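Local coordinates for protein putative branched-chain amino acid ABC transporter (Rhodospirillum rubrum ATCC 11170, PDB 3HUT) that probably binds branched-chain amino acids or related small ligands outside the cytoplasmic membrane and delivers them to an ABC transporter for uptake, at residues 8-13 against 74-79; 97-102 against 114-119; 25-30 against 281-286; 4-9 against 47-52. One frame throughout, in Å; residues are numbered along the deposited sequence.

Contact 1. Residues 8-13 against 74-79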
loop_
_atom_site.group_PDB
_atom_site.type_symbol
_atom_site.label_atom_id
_atom_site.label_comp_id
_atom_site.label_asym_id
_atom_site.label_seq_id
_atom_site.Cartn_x
_atom_site.Cartn_y
_atom_site.Cartn_z
ATOM N N GLY A 8 10.960 -3.564 18.289
ATOM C CA GLY A 8 9.643 -3.721 18.871
ATOM C C GLY A 8 8.647 -3.773 17.732
ATOM O O GLY A 8 8.934 -3.292 16.640
ATOM N N TYR A 9 7.493 -4.384 17.957
ATOM C CA TYR A 9 6.474 -4.430 16.922
ATOM C C TYR A 9 5.118 -4.341 17.601
ATOM O O TYR A 9 4.699 -5.274 18.284
ATOM C CB TYR A 9 6.580 -5.730 16.111
ATOM C CG TYR A 9 5.901 -5.687 14.748
ATOM C CD1 TYR A 9 6.331 -6.521 13.711
ATOM C CD2 TYR A 9 4.846 -4.808 14.488
ATOM C CE1 TYR A 9 5.735 -6.475 12.446
ATOM C CE2 TYR A 9 4.244 -4.757 13.229
ATOM C CZ TYR A 9 4.696 -5.590 12.213
ATOM O OH TYR A 9 4.127 -5.522 10.960
ATOM N N GLU A 10 4.454 -3.199 17.452
ATOM C CA GLU A 10 3.130 -3.036 18.029
ATOM C C GLU A 10 2.137 -3.308 16.905
ATOM O O GLU A 10 2.261 -2.761 15.806
ATOM C CB GLU A 10 2.934 -1.626 18.601
ATOM C CG GLU A 10 3.234 -0.479 17.640
ATOM C CD GLU A 10 2.874 0.874 18.234
ATOM O OE1 GLU A 10 1.671 1.209 18.272
ATOM O OE2 GLU A 10 3.792 1.599 18.679
ATOM N N LEU A 11 1.170 -4.177 17.184
ATOM C CA LEU A 11 0.153 -4.558 16.211
ATOM C C LEU A 11 -1.092 -5.100 16.912
ATOM O O LEU A 11 -1.029 -5.557 18.057
ATOM C CB LEU A 11 0.707 -5.618 15.247
ATOM C CG LEU A 11 1.628 -6.724 15.781
ATOM C CD1 LEU A 11 1.122 -7.270 17.098
ATOM C CD2 LEU A 11 1.738 -7.834 14.748
ATOM N N PRO A 12 -2.243 -5.048 16.231
ATOM C CA PRO A 12 -3.499 -5.536 16.808
ATOM C C PRO A 12 -3.698 -7.048 16.734
ATOM O O PRO A 12 -3.858 -7.606 15.651
ATOM C CB PRO A 12 -4.552 -4.764 16.019
ATOM C CG PRO A 12 -3.930 -4.651 14.661
ATOM C CD PRO A 12 -2.484 -4.312 14.975
ATOM N N LEU A 13 -3.687 -7.703 17.896
ATOM C CA LEU A 13 -3.890 -9.147 17.975
ATOM C C LEU A 13 -5.224 -9.461 18.646
ATOM O O LEU A 13 -5.623 -10.618 18.764
ATOM C CB LEU A 13 -2.745 -9.814 18.735
ATOM C CG LEU A 13 -1.401 -9.737 18.001
ATOM C CD1 LEU A 13 -0.315 -10.393 18.836
ATOM C CD2 LEU A 13 -1.523 -10.419 16.631
ATOM N N VAL A 74 15.901 -0.781 19.539
ATOM C CA VAL A 74 16.486 0.280 18.728
ATOM C C VAL A 74 15.557 0.818 17.648
ATOM O O VAL A 74 15.837 1.849 17.031
ATOM C CB VAL A 74 17.800 -0.198 18.070
ATOM C CG1 VAL A 74 18.826 -0.519 19.146
ATOM C CG2 VAL A 74 17.539 -1.425 17.211
ATOM N N GLY A 75 14.452 0.120 17.424
ATOM C CA GLY A 75 13.506 0.550 16.417
ATOM C C GLY A 75 12.180 -0.134 16.655
ATOM O O GLY A 75 12.127 -1.191 17.279
ATOM N N VAL A 76 11.104 0.461 16.162
ATOM C CA VAL A 76 9.791 -0.131 16.344
ATOM C C VAL A 76 9.058 -0.291 15.017
ATOM O O VAL A 76 8.959 0.665 14.245
ATOM C CB VAL A 76 8.904 0.741 17.272
ATOM C CG1 VAL A 76 7.473 0.199 17.295
ATOM C CG2 VAL A 76 9.478 0.757 18.681
ATOM N N LEU A 77 8.567 -1.501 14.747
ATOM C CA LEU A 77 7.778 -1.762 13.547
ATOM C C LEU A 77 6.446 -1.329 14.091
ATOM O O LEU A 77 6.027 -1.773 15.161
ATOM C CB LEU A 77 7.811 -3.236 13.205
ATOM C CG LEU A 77 9.163 -3.482 12.550
ATOM C CD1 LEU A 77 9.495 -4.946 12.588
ATOM C CD2 LEU A 77 9.116 -2.937 11.122
ATOM N N GLY A 78 5.732 -0.494 13.358
ATOM C CA GLY A 78 4.562 0.043 14.001
ATOM C C GLY A 78 3.150 0.273 13.587
ATOM O O GLY A 78 2.784 1.263 12.986
ATOM N N ASP A 79 2.327 -0.623 14.079
ATOM C CA ASP A 79 0.904 -0.568 13.890
ATOM C C ASP A 79 0.167 -0.379 12.605
ATOM O O ASP A 79 0.547 0.320 11.682
ATOM C CB ASP A 79 0.315 0.368 14.941
ATOM C CG ASP A 79 -0.383 -0.402 16.063
ATOM O OD1 ASP A 79 -1.304 -1.177 15.728
ATOM O OD2 ASP A 79 -0.028 -0.253 17.262
#
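G8, Y9 and E10 pair in parallel with V76, L77 and G78, joining two neighbouring strands of the five-stranded parallel sheet in the N-terminal lobe, a Rossmann-like layout usual for periplasmic binding proteins of this family. Four backbone hydrogen bonds hold the strands. G8 N gives to G75 O, and G8 O takes the amide of L77 at 2.6 Å. Further along, E10 N reaches L77 O at 3.1 Å, and D79 N closes the series on E10 O.

The apolar contact is a CH-pi interaction. Y9 has CG anti to its backbone N (chi1 -160°), and its ring lies on the same face of the sheet as L77, whose CB stands 3.5 Å from the ring centroid, almost straight above the ring. L11 CD2, in the same strand as Y9, lies over the opposite face, offset toward the rim.

The polar contact is between two acids on the side of the sheet away from that ring. E10 OE1 and D79 OD2 are only 2.5 Å apart, their carboxylate planes turned 81° to each other; so close an approach suggests that one acid probably keeps a proton. Both have second partners, E10 OE2 bonding Y92 OH and D79 OD1 bonding S53 OG. That same OD1 also packs against P12, 3.4 Å from its CD.

Contact 2. Residues 97-102 against 114-119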
loop_
_atom_site.group_PDB
_atom_site.type_symbol
_atom_site.label_atom_id
_atom_site.label_comp_id
_atom_site.label_asym_id
_atom_site.label_seq_id
_atom_site.Cartn_x
_atom_site.Cartn_y
_atom_site.Cartn_z
HETATM N N MSE A 97 12.809 7.593 18.602
HETATM C CA MSE A 97 12.718 6.179 18.255
HETATM C C MSE A 97 12.223 6.083 16.819
HETATM O O MSE A 97 11.166 6.613 16.499
HETATM C CB MSE A 97 11.714 5.474 19.173
HETATM C CG MSE A 97 11.436 4.019 18.814
HETATM SE SE MSE A 97 12.886 2.820 19.262
HETATM C CE MSE A 97 12.453 2.515 21.136
ATOM N N PRO A 98 12.985 5.423 15.932
ATOM C CA PRO A 98 12.538 5.302 14.542
ATOM C C PRO A 98 11.348 4.341 14.464
ATOM O O PRO A 98 11.375 3.262 15.059
ATOM C CB PRO A 98 13.780 4.773 13.827
ATOM C CG PRO A 98 14.435 3.935 14.875
ATOM C CD PRO A 98 14.302 4.788 16.121
ATOM N N GLN A 99 10.308 4.737 13.737
ATOM C CA GLN A 99 9.098 3.920 13.609
ATOM C C GLN A 99 8.768 3.618 12.149
ATOM O O GLN A 99 8.755 4.517 11.312
ATOM C CB GLN A 99 7.908 4.645 14.267
ATOM C CG GLN A 99 6.525 4.062 13.927
ATOM C CD GLN A 99 5.360 4.894 14.463
ATOM O OE1 GLN A 99 5.476 6.099 14.664
ATOM N NE2 GLN A 99 4.222 4.247 14.666
ATOM N N LEU A 100 8.511 2.352 11.842
ATOM C CA LEU A 100 8.154 1.981 10.481
ATOM C C LEU A 100 6.808 1.268 10.482
ATOM O O LEU A 100 6.706 0.122 10.919
ATOM C CB LEU A 100 9.224 1.073 9.851
ATOM C CG LEU A 100 8.880 0.492 8.465
ATOM C CD1 LEU A 100 8.492 1.603 7.526
ATOM C CD2 LEU A 100 10.064 -0.288 7.911
ATOM N N SER A 101 5.771 1.962 10.019
ATOM C CA SER A 101 4.445 1.365 9.951
ATOM C C SER A 101 4.268 0.702 8.592
ATOM O O SER A 101 4.502 1.317 7.550
ATOM C CB SER A 101 3.355 2.417 10.125
ATOM O OG SER A 101 2.088 1.834 9.865
ATOM N N PRO A 102 3.841 -0.561 8.581
ATOM C CA PRO A 102 3.679 -1.180 7.269
ATOM C C PRO A 102 2.477 -0.671 6.483
ATOM O O PRO A 102 2.487 -0.672 5.254
ATOM C CB PRO A 102 3.581 -2.671 7.601
ATOM C CG PRO A 102 2.986 -2.682 8.976
ATOM C CD PRO A 102 3.682 -1.543 9.670
ATOM N N PRO A 114 10.519 13.612 12.086
ATOM C CA PRO A 114 11.497 12.982 11.193
ATOM C C PRO A 114 11.722 11.505 11.523
ATOM O O PRO A 114 12.560 10.843 10.910
ATOM C CB PRO A 114 12.765 13.807 11.429
ATOM C CG PRO A 114 12.244 15.134 11.927
ATOM C CD PRO A 114 11.142 14.710 12.847
ATOM N N TRP A 115 10.970 10.985 12.485
ATOM C CA TRP A 115 11.148 9.597 12.892
ATOM C C TRP A 115 10.152 8.591 12.330
ATOM O O TRP A 115 10.305 7.392 12.552
ATOM C CB TRP A 115 11.168 9.514 14.424
ATOM C CG TRP A 115 12.228 10.393 15.023
ATOM C CD1 TRP A 115 12.166 11.744 15.205
ATOM C CD2 TRP A 115 13.546 9.993 15.426
ATOM N NE1 TRP A 115 13.368 12.214 15.689
ATOM C CE2 TRP A 115 14.231 11.159 15.832
ATOM C CE3 TRP A 115 14.214 8.762 15.479
ATOM C CZ2 TRP A 115 15.559 11.131 16.288
ATOM C CZ3 TRP A 115 15.534 8.733 15.933
ATOM C CH2 TRP A 115 16.189 9.913 16.331
ATOM N N GLN A 116 9.144 9.068 11.601
ATOM C CA GLN A 116 8.136 8.181 11.020
ATOM C C GLN A 116 8.425 7.749 9.586
ATOM O O GLN A 116 8.899 8.538 8.764
ATOM C CB GLN A 116 6.752 8.835 11.053
ATOM C CG GLN A 116 6.010 8.693 12.377
ATOM C CD GLN A 116 6.706 9.403 13.514
ATOM O OE1 GLN A 116 7.028 10.590 13.415
ATOM N NE2 GLN A 116 6.933 8.685 14.611
ATOM N N PHE A 117 8.126 6.485 9.301
ATOM C CA PHE A 117 8.319 5.912 7.973
ATOM C C PHE A 117 7.148 4.966 7.720
ATOM O O PHE A 117 6.559 4.442 8.661
ATOM C CB PHE A 117 9.637 5.131 7.911
ATOM C CG PHE A 117 10.851 5.973 8.184
ATOM C CD1 PHE A 117 11.460 6.695 7.161
ATOM C CD2 PHE A 117 11.362 6.075 9.474
ATOM C CE1 PHE A 117 12.565 7.505 7.425
ATOM C CE2 PHE A 117 12.463 6.884 9.744
ATOM C CZ PHE A 117 13.062 7.597 8.720
ATOM N N ARG A 118 6.815 4.761 6.451
ATOM C CA ARG A 118 5.715 3.872 6.076
ATOM C C ARG A 118 6.142 2.989 4.911
ATOM O O ARG A 118 6.859 3.437 4.009
ATOM C CB ARG A 118 4.478 4.687 5.675
ATOM C CG ARG A 118 4.777 5.809 4.695
ATOM C CD ARG A 118 3.557 6.218 3.880
ATOM N NE ARG A 118 2.444 6.592 4.733
ATOM C CZ ARG A 118 1.983 7.828 4.882
ATOM N NH1 ARG A 118 2.530 8.839 4.228
ATOM N NH2 ARG A 118 0.976 8.046 5.705
ATOM N N ALA A 119 5.702 1.735 4.929
ATOM C CA ALA A 119 6.044 0.801 3.867
ATOM C C ALA A 119 5.062 0.932 2.710
ATOM O O ALA A 119 5.379 0.588 1.573
ATOM C CB ALA A 119 6.034 -0.623 4.403
#
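Q99 places CG anti to its backbone N (chi1 167°) and runs on extended, while Q116 bends at chi2 (65°), and the two amides meet on one face of the parallel sheet of the N-terminal Rossmann-like lobe. Here the strand 99-101 pairs with the edge strand 116-118. Q116 NE2 donates to Q99 OE1 at 3.0 Å, a fairly straight bond that arrives in the carbonyl plane of Q99, although the two amide planes stand 88° apart. Their other ends are held too: Q99 NE2 gives to S85 O and Q116 OE1 bonds S113 OG. A leucine in place of Q116 would probably leave Q99 OE1 without this donor and S113 OG without its amide partner, the Q99 amide still held at its NE2 end by S85 O but less fixed in its rotation.

The backbones are tied by Q99 N to W115 O, S101 N to F117 O and A119 N to S101 O, with a weak bond from F117 N to Q99 O among them. On the other face of the sheet, L100 CD1 comes over to F117, 3.7 Å from its CB.

W115 packs beside M97 and P98 just ahead of the strand pair. The backbone N of M97, a selenomethionine, lies 3.5 Å above the ring plane of W115, offset toward the rim, while P98 CA sits at the ring edge, in plane. R118 turns its guanidinium to E330 and to the carbonyls of A104 and H106. At the far end A119 CB packs 3.6 Å from P102 O.

Contact 3. Residues 25-30 against 281-286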
loop_
_atom_site.group_PDB
_atom_site.type_symbol
_atom_site.label_atom_id
_atom_site.label_comp_id
_atom_site.label_asym_id
_atom_site.label_seq_id
_atom_site.Cartn_x
_atom_site.Cartn_y
_atom_site.Cartn_z
ATOM N N GLN A 25 2.297 -10.747 11.762
ATOM C CA GLN A 25 3.174 -11.659 12.479
ATOM C C GLN A 25 3.601 -12.834 11.602
ATOM O O GLN A 25 4.731 -13.305 11.700
ATOM C CB GLN A 25 2.479 -12.150 13.753
ATOM C CG GLN A 25 3.372 -12.941 14.690
ATOM C CD GLN A 25 2.861 -12.929 16.122
ATOM O OE1 GLN A 25 1.685 -13.188 16.374
ATOM N NE2 GLN A 25 3.749 -12.626 17.065
ATOM N N GLU A 26 2.704 -13.306 10.741
ATOM C CA GLU A 26 3.041 -14.413 9.854
ATOM C C GLU A 26 4.136 -13.958 8.889
ATOM O O GLU A 26 5.122 -14.658 8.670
ATOM C CB GLU A 26 1.810 -14.864 9.067
ATOM C CG GLU A 26 0.703 -15.467 9.925
ATOM C CD GLU A 26 -0.433 -16.037 9.095
ATOM O OE1 GLU A 26 -0.855 -15.375 8.124
ATOM O OE2 GLU A 26 -0.913 -17.144 9.418
ATOM N N ALA A 27 3.958 -12.769 8.326
ATOM C CA ALA A 27 4.923 -12.212 7.389
ATOM C C ALA A 27 6.233 -11.874 8.093
ATOM O O ALA A 27 7.317 -12.148 7.570
ATOM C CB ALA A 27 4.344 -10.964 6.731
ATOM N N ALA A 28 6.132 -11.283 9.279
ATOM C CA ALA A 28 7.315 -10.907 10.053
ATOM C C ALA A 28 8.212 -12.109 10.315
ATOM O O ALA A 28 9.429 -12.051 10.117
ATOM C CB ALA A 28 6.896 -10.281 11.380
ATOM N N ARG A 29 7.598 -13.195 10.762
ATOM C CA ARG A 29 8.314 -14.426 11.070
ATOM C C ARG A 29 9.118 -14.934 9.874
ATOM O O ARG A 29 10.281 -15.307 10.011
ATOM C CB ARG A 29 7.306 -15.487 11.530
ATOM C CG ARG A 29 7.787 -16.932 11.481
ATOM C CD ARG A 29 8.794 -17.262 12.568
ATOM N NE ARG A 29 8.988 -18.708 12.680
ATOM C CZ ARG A 29 9.853 -19.293 13.502
ATOM N NH1 ARG A 29 10.619 -18.556 14.296
ATOM N NH2 ARG A 29 9.950 -20.617 13.534
ATOM N N LEU A 30 8.495 -14.946 8.702
ATOM C CA LEU A 30 9.163 -15.423 7.493
ATOM C C LEU A 30 10.401 -14.583 7.172
ATOM O O LEU A 30 11.482 -15.117 6.926
ATOM C CB LEU A 30 8.190 -15.379 6.315
ATOM C CG LEU A 30 8.546 -16.180 5.062
ATOM C CD1 LEU A 30 8.664 -17.653 5.410
ATOM C CD2 LEU A 30 7.460 -15.985 4.014
ATOM N N HIS A 281 2.836 -5.981 2.686
ATOM C CA HIS A 281 3.432 -4.750 3.187
ATOM C C HIS A 281 4.100 -5.011 4.534
ATOM O O HIS A 281 5.099 -4.380 4.870
ATOM C CB HIS A 281 2.362 -3.661 3.301
ATOM C CG HIS A 281 1.938 -3.106 1.978
ATOM N ND1 HIS A 281 2.668 -2.147 1.306
ATOM C CD2 HIS A 281 0.896 -3.415 1.171
ATOM C CE1 HIS A 281 2.093 -1.893 0.145
ATOM N NE2 HIS A 281 1.016 -2.650 0.037
ATOM N N GLY A 282 3.550 -5.948 5.300
ATOM C CA GLY A 282 4.137 -6.283 6.584
ATOM C C GLY A 282 5.458 -6.985 6.331
ATOM O O GLY A 282 6.432 -6.808 7.068
ATOM N N TYR A 283 5.490 -7.789 5.270
ATOM C CA TYR A 283 6.701 -8.509 4.897
ATOM C C TYR A 283 7.788 -7.499 4.524
ATOM O O TYR A 283 8.916 -7.574 5.019
ATOM C CB TYR A 283 6.421 -9.426 3.700
ATOM C CG TYR A 283 7.574 -10.337 3.328
ATOM C CD1 TYR A 283 8.016 -11.334 4.200
ATOM C CD2 TYR A 283 8.203 -10.224 2.087
ATOM C CE1 TYR A 283 9.054 -12.202 3.841
ATOM C CE2 TYR A 283 9.242 -11.084 1.720
ATOM C CZ TYR A 283 9.660 -12.072 2.601
ATOM O OH TYR A 283 10.683 -12.931 2.239
ATOM N N ASP A 284 7.446 -6.556 3.648
ATOM C CA ASP A 284 8.407 -5.546 3.217
ATOM C C ASP A 284 8.824 -4.612 4.348
ATOM O O ASP A 284 9.977 -4.182 4.409
ATOM C CB ASP A 284 7.840 -4.711 2.060
ATOM C CG ASP A 284 7.965 -5.409 0.717
ATOM O OD1 ASP A 284 8.522 -6.527 0.674
ATOM O OD2 ASP A 284 7.504 -4.836 -0.298
ATOM N N ALA A 285 7.890 -4.290 5.239
ATOM C CA ALA A 285 8.206 -3.398 6.346
ATOM C C ALA A 285 9.333 -4.007 7.175
ATOM O O ALA A 285 10.333 -3.340 7.471
ATOM C CB ALA A 285 6.966 -3.160 7.211
ATOM N N VAL A 286 9.177 -5.275 7.542
ATOM C CA VAL A 286 10.196 -5.959 8.325
ATOM C C VAL A 286 11.518 -6.014 7.552
ATOM O O VAL A 286 12.586 -5.740 8.105
ATOM C CB VAL A 286 9.746 -7.393 8.691
ATOM C CG1 VAL A 286 10.886 -8.146 9.351
ATOM C CG2 VAL A 286 8.539 -7.336 9.630
#
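A27 and Y283 touch across a pair of helices that no hydrogen bond spans within these turns; the shortest backbone bond within either segment is the helical one from A285 N to H281 O, at 2.8 Å. This is helix-to-helix packing on one face of the parallel sheet of the Rossmann-like N-terminal lobe, between helix 18-37, which follows the first strand of the sheet, and helix 277-296, which belongs to a much later part of the chain. The two segments run in roughly the same direction, crossing at -40°, and their axes approach to 7.9 Å.

Small residues permit that closeness. A27 CB points at the other helix and rests on its backbone, 3.7 Å from Y283 N, with G282, which has no side chain, just beside it.

The ring of Y283 carries most of the rest. CG is anti to the backbone N (chi1 -174°); the ring lies beside A27 and reaches L30. The carbonyl oxygen of A27 lies in the ring plane at its edge, 3.5 Å from CD1 of Y283. Next to it the L30 side chain slants against that of Y283, CD2 standing 4.1 Å from Y283 CE1. F263 stacks on the tyrosine, and L30 also packs on A266 and L270, so helix 258-271 completes this apolar cluster. Y283 O accepts a hydrogen bond from Q31 NE2, a polar link just beyond these turns.

On the other flank of A27, V286 CG2 settles against A28, 3.8 Å from both its CA and its CB.

Contact 4. Residues 4-9 against 47-52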
loop_
_atom_site.group_PDB
_atom_site.type_symbol
_atom_site.label_atom_id
_atom_site.label_comp_id
_atom_site.label_asym_id
_atom_site.label_seq_id
_atom_site.Cartn_x
_atom_site.Cartn_y
_atom_site.Cartn_z
ATOM N N ALA A 4 21.147 -10.545 21.375
ATOM C CA ALA A 4 20.421 -10.328 20.123
ATOM C C ALA A 4 19.882 -8.896 20.076
ATOM O O ALA A 4 19.417 -8.373 21.092
ATOM C CB ALA A 4 19.270 -11.317 20.002
ATOM N N LEU A 5 19.964 -8.259 18.906
ATOM C CA LEU A 5 19.453 -6.902 18.739
ATOM C C LEU A 5 17.937 -6.984 18.826
ATOM O O LEU A 5 17.339 -7.958 18.370
ATOM C CB LEU A 5 19.860 -6.324 17.380
ATOM C CG LEU A 5 21.340 -5.988 17.196
ATOM C CD1 LEU A 5 21.599 -5.561 15.755
ATOM C CD2 LEU A 5 21.728 -4.877 18.163
ATOM N N LEU A 6 17.317 -5.956 19.398
ATOM C CA LEU A 6 15.871 -5.941 19.571
ATOM C C LEU A 6 15.099 -4.873 18.814
ATOM O O LEU A 6 15.475 -3.701 18.806
ATOM C CB LEU A 6 15.520 -5.792 21.052
ATOM C CG LEU A 6 15.051 -7.003 21.855
ATOM C CD1 LEU A 6 16.158 -8.044 21.920
ATOM C CD2 LEU A 6 14.650 -6.547 23.254
ATOM N N LEU A 7 14.002 -5.301 18.199
ATOM C CA LEU A 7 13.096 -4.409 17.488
ATOM C C LEU A 7 11.735 -4.628 18.137
ATOM O O LEU A 7 11.398 -5.751 18.513
ATOM C CB LEU A 7 12.998 -4.775 16.003
ATOM C CG LEU A 7 14.244 -4.580 15.136
ATOM C CD1 LEU A 7 13.956 -5.117 13.743
ATOM C CD2 LEU A 7 14.619 -3.103 15.080
ATOM N N GLY A 8 10.960 -3.564 18.289
ATOM C CA GLY A 8 9.643 -3.721 18.871
ATOM C C GLY A 8 8.647 -3.773 17.732
ATOM O O GLY A 8 8.934 -3.292 16.640
ATOM N N TYR A 9 7.493 -4.384 17.957
ATOM C CA TYR A 9 6.474 -4.430 16.922
ATOM C C TYR A 9 5.118 -4.341 17.601
ATOM O O TYR A 9 4.699 -5.274 18.284
ATOM C CB TYR A 9 6.580 -5.730 16.111
ATOM C CG TYR A 9 5.901 -5.687 14.748
ATOM C CD1 TYR A 9 6.331 -6.521 13.711
ATOM C CD2 TYR A 9 4.846 -4.808 14.488
ATOM C CE1 TYR A 9 5.735 -6.475 12.446
ATOM C CE2 TYR A 9 4.244 -4.757 13.229
ATOM C CZ TYR A 9 4.696 -5.590 12.213
ATOM O OH TYR A 9 4.127 -5.522 10.960
ATOM N N ASP A 47 15.897 -10.086 17.044
ATOM C CA ASP A 47 14.661 -10.674 17.539
ATOM C C ASP A 47 13.618 -9.577 17.619
ATOM O O ASP A 47 13.953 -8.404 17.768
ATOM C CB ASP A 47 14.869 -11.312 18.911
ATOM C CG ASP A 47 13.695 -12.180 19.330
ATOM O OD1 ASP A 47 13.142 -12.891 18.459
ATOM O OD2 ASP A 47 13.332 -12.159 20.525
ATOM N N ILE A 48 12.353 -9.960 17.503
ATOM C CA ILE A 48 11.270 -8.996 17.562
ATOM C C ILE A 48 10.409 -9.190 18.809
ATOM O O ILE A 48 9.999 -10.306 19.143
ATOM C CB ILE A 48 10.365 -9.089 16.308
ATOM C CG1 ILE A 48 11.139 -8.614 15.073
ATOM C CG2 ILE A 48 9.105 -8.263 16.509
ATOM C CD1 ILE A 48 10.380 -8.770 13.770
ATOM N N LEU A 49 10.157 -8.087 19.498
ATOM C CA LEU A 49 9.325 -8.092 20.686
ATOM C C LEU A 49 7.973 -7.529 20.254
ATOM O O LEU A 49 7.853 -6.344 19.934
ATOM C CB LEU A 49 9.952 -7.210 21.769
ATOM C CG LEU A 49 9.333 -7.233 23.170
ATOM C CD1 LEU A 49 10.277 -6.535 24.154
ATOM C CD2 LEU A 49 7.974 -6.560 23.150
ATOM N N TYR A 50 6.966 -8.390 20.227
ATOM C CA TYR A 50 5.619 -7.993 19.835
ATOM C C TYR A 50 4.814 -7.475 21.018
ATOM O O TYR A 50 5.034 -7.881 22.158
ATOM C CB TYR A 50 4.879 -9.189 19.239
ATOM C CG TYR A 50 5.478 -9.706 17.959
ATOM C CD1 TYR A 50 5.155 -9.128 16.733
ATOM C CD2 TYR A 50 6.373 -10.774 17.972
ATOM C CE1 TYR A 50 5.707 -9.603 15.549
ATOM C CE2 TYR A 50 6.934 -11.258 16.791
ATOM C CZ TYR A 50 6.593 -10.666 15.581
ATOM O OH TYR A 50 7.122 -11.152 14.406
ATOM N N ALA A 51 3.873 -6.582 20.733
ATOM C CA ALA A 51 2.999 -6.026 21.764
ATOM C C ALA A 51 1.613 -5.832 21.156
ATOM O O ALA A 51 1.475 -5.215 20.095
ATOM C CB ALA A 51 3.549 -4.695 22.270
ATOM N N ASP A 52 0.596 -6.373 21.821
ATOM C CA ASP A 52 -0.783 -6.259 21.350
ATOM C C ASP A 52 -1.336 -4.859 21.617
ATOM O O ASP A 52 -1.666 -4.517 22.751
ATOM C CB ASP A 52 -1.659 -7.307 22.048
ATOM C CG ASP A 52 -3.096 -7.306 21.548
ATOM O OD1 ASP A 52 -3.426 -6.536 20.617
ATOM O OD2 ASP A 52 -3.900 -8.089 22.093
#
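L6, L7, G8 and Y9 pair in parallel with D47, I48, L49 and Y50, the strand axes at 25° and five backbone hydrogen bonds alternating between the two strands. D47 N gives to L5 O and L7 N to D47 O; L49 N then reaches L7 O at 2.8 Å, and Y9 N to L49 O and A51 N to Y9 O finish the series.

The side chains meet most closely around the two tyrosines. The rings of Y9 and Y50 lie near parallel, 23° between planes, but are slid well apart, so this is a glancing contact with little overlap. The nearest atoms of the two rings are Y9 CD1 and Y50 CE1, 3.6 Å apart. I48 touches both residues: its CG2, anti to the backbone N, packs 3.6 Å from Y9 CB, near the plane of that ring, and sits over the centre of the Y50 face. An alanine in place of Y9 would probably open a gap beside Y50 CE1 and leave that ring less firmly held, though CB would still meet I48. F24 and V286, from two helices, also pack on Y9, and A28 and Q25 touch Y50.

On the opposite face the packing is looser, L6 CD2 standing 4.5 Å from L49 CD1. Strand 46-52 is outermost in the sheet, and with strand 5-11 and helix 18-37 it forms the beta-alpha-beta crossover unit that opens this Rossmann-like lobe.

Contacts 4, 1 and 2 follow one another across a single parallel sheet, in the order 46-52, 5-11, 73-78, 99-101, 116-118. Contacts 1 and 4 share strand 5-11, with centres about 7 Å apart; the centre of contact 2 lies about 10 Å from that of contact 1, and adjacent strands join them, G78 N probably bonding L100 O. Contact 3 is the helical layer over one face, its centre 11 to 15 Å from those of the others, where A28 and V286 meet Y9 and P102 meets A285. Contacts 1, 2 and 4 close early in the chain, whereas contact 3 brings in helix 277-296, which comes after five strands of the other sheet, from 141-147 to 246-249, so a returning segment completes the N-terminal lobe.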